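Local coordinates for phosphopantetheine adenylyltransferase (Archaeoglobus fulgidus, PDB 3DO8), which probably transfers an adenylyl group from ATP to 4'-phosphopantetheine, giving dephospho-CoA and pyrophosphate in coenzyme A biosynthesis, at residues A[31-36]-A[70-75]. Residues are numbered along the deposited sequence; the frame is centred on the assembly and turned at random.
Sequences ITIGVT and PEIVKI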
loop_
_atom_site.group_PDB
_atom_site.type_symbol
_atom_site.label_atom_id
_atom_site.label_comp_id
_atom_site.label_asym_id
_atom_site.label_seq_id
_atom_site.Cartn_x
_atom_site.Cartn_y
_atom_site.Cartn_z
ATOM N N ILE A 31 -4.304 9.715 10.498
ATOM C CA ILE A 31 -3.386 10.003 9.395
ATOM C C ILE A 31 -3.005 11.466 9.509
ATOM O O ILE A 31 -3.758 12.285 10.045
ATOM C CB ILE A 31 -4.005 9.749 8.023
ATOM C CG1 ILE A 31 -5.166 10.711 7.704
ATOM C CG2 ILE A 31 -4.510 8.301 7.920
ATOM C CD1 ILE A 31 -5.611 10.569 6.271
ATOM N N THR A 32 -1.827 11.756 8.995
ATOM C CA THR A 32 -1.354 13.113 8.816
ATOM C C THR A 32 -0.980 13.263 7.383
ATOM O O THR A 32 -0.181 12.456 6.866
ATOM C CB THR A 32 -0.147 13.411 9.715
ATOM O OG1 THR A 32 -0.514 13.163 11.078
ATOM C CG2 THR A 32 0.270 14.816 9.600
ATOM N N ILE A 33 -1.584 14.261 6.720
ATOM C CA ILE A 33 -1.261 14.578 5.355
ATOM C C ILE A 33 -0.374 15.826 5.341
ATOM O O ILE A 33 -0.812 16.904 5.751
ATOM C CB ILE A 33 -2.523 14.837 4.474
ATOM C CG1 ILE A 33 -3.487 13.637 4.539
ATOM C CG2 ILE A 33 -2.080 15.121 3.049
ATOM C CD1 ILE A 33 -4.712 13.797 3.636
ATOM N N GLY A 34 0.859 15.663 4.883
ATOM C CA GLY A 34 1.765 16.772 4.714
ATOM C C GLY A 34 1.525 17.392 3.359
ATOM O O GLY A 34 1.420 16.670 2.347
ATOM N N VAL A 35 1.448 18.722 3.336
ATOM C CA VAL A 35 1.358 19.463 2.085
ATOM C C VAL A 35 2.577 20.401 2.021
ATOM O O VAL A 35 2.858 21.150 2.973
ATOM C CB VAL A 35 0.016 20.214 2.021
ATOM C CG1 VAL A 35 -0.016 21.151 0.797
ATOM C CG2 VAL A 35 -1.145 19.187 2.032
ATOM N N THR A 36 3.299 20.363 0.904
ATOM C CA THR A 36 4.541 21.121 0.782
ATOM C C THR A 36 4.291 22.627 0.886
ATOM O O THR A 36 3.314 23.159 0.348
ATOM C CB THR A 36 5.239 20.821 -0.554
ATOM O OG1 THR A 36 4.311 21.009 -1.618
ATOM C CG2 THR A 36 5.784 19.393 -0.601
ATOM N N PRO A 70 -9.176 15.972 7.322
ATOM C CA PRO A 70 -7.901 15.389 7.738
ATOM C C PRO A 70 -6.982 16.424 8.374
ATOM O O PRO A 70 -7.064 17.600 8.038
ATOM C CB PRO A 70 -7.276 14.918 6.410
ATOM C CG PRO A 70 -7.823 15.861 5.414
ATOM C CD PRO A 70 -9.230 16.214 5.870
ATOM N N GLU A 71 -6.097 15.957 9.250
ATOM C CA GLU A 71 -5.015 16.783 9.761
ATOM C C GLU A 71 -4.042 17.074 8.608
ATOM O O GLU A 71 -3.473 16.133 8.026
ATOM C CB GLU A 71 -4.241 16.082 10.906
ATOM C CG GLU A 71 -3.036 16.918 11.429
ATOM C CD GLU A 71 -2.126 16.234 12.448
ATOM O OE1 GLU A 71 -2.026 14.973 12.483
ATOM O OE2 GLU A 71 -1.467 17.010 13.206
ATOM N N ILE A 72 -3.816 18.361 8.343
ATOM C CA ILE A 72 -2.822 18.834 7.379
ATOM C C ILE A 72 -1.662 19.473 8.127
ATOM O O ILE A 72 -1.861 20.347 8.991
ATOM C CB ILE A 72 -3.358 19.958 6.403
ATOM C CG1 ILE A 72 -4.565 19.479 5.601
ATOM C CG2 ILE A 72 -2.256 20.455 5.441
ATOM C CD1 ILE A 72 -4.341 18.310 4.860
ATOM N N VAL A 73 -0.465 19.106 7.745
ATOM C CA VAL A 73 0.724 19.762 8.283
ATOM C C VAL A 73 1.545 20.304 7.111
ATOM O O VAL A 73 1.640 19.664 6.057
ATOM C CB VAL A 73 1.528 18.789 9.171
ATOM C CG1 VAL A 73 0.653 18.242 10.320
ATOM C CG2 VAL A 73 2.039 17.666 8.375
ATOM N N LYS A 74 2.068 21.520 7.238
ATOM C CA LYS A 74 2.952 22.050 6.214
ATOM C C LYS A 74 4.296 21.348 6.290
ATOM O O LYS A 74 4.914 21.256 7.380
ATOM C CB LYS A 74 3.156 23.561 6.387
ATOM C CG LYS A 74 3.931 24.205 5.293
ATOM C CD LYS A 74 4.172 25.696 5.560
ATOM C CE LYS A 74 2.898 26.528 5.497
ATOM N NZ LYS A 74 3.141 28.025 5.657
ATOM N N ILE A 75 4.743 20.862 5.139
ATOM C CA ILE A 75 6.077 20.264 4.989
ATOM C C ILE A 75 7.043 21.392 4.612
ATOM O O ILE A 75 6.862 22.054 3.597
ATOM C CB ILE A 75 6.081 19.163 3.899
ATOM C CG1 ILE A 75 5.163 17.999 4.259
ATOM C CG2 ILE A 75 7.483 18.614 3.681
ATOM C CD1 ILE A 75 4.874 17.036 3.080
HETATM O O HOH W 1 -6.461 13.110 9.817
#
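Pro70 lays its ring CB against Ile33 CD1 at 3.9 Å; strand 71-75, outermost in the sheet, runs parallel to strand 31-36. At Glu71 a water joins the strands, giving a hydrogen to Ile31 O and accepting one from Glu71 N, while Glu71 O takes the nearly straight bond from Ile33 N. The Glu71 side chain leaves with CG anti to the backbone N (chi1 177°) and stays extended, and its OE1 accepts Thr32 OG1 at 2.7 Å from above the carboxylate plane. Ile72, on the face covered by helix 51-66, sets CD1 against Ile33 CB and CG2 against Val35 CG2 (3.8 Å). Val73 bonds through N to Ile33 O and through O to Val35 N (2.9 Å); both its methyls press on Thr32 CG2, CG1 at 3.5 Å. An alanine in place of Thr32 would probably leave Glu71 OE1 without its hydroxyl donor and open a gap beside the Val73 methyls. Lys74 starts out on the Ile72 face and makes a cation-pi contact with Phe51. Ile75 N closes the pairing on Val35 O, and its CD1 lies 3.4 Å from Gly34 C, packed against the bare glycine backbone. Backbone bonds thus fasten this edge strand of the Rossmann-like nucleotidyltransferase sheet, apolar contacts line both faces, and the neutral Thr32 hydroxyl ties down one carboxylate oxygen of an exposed glutamate.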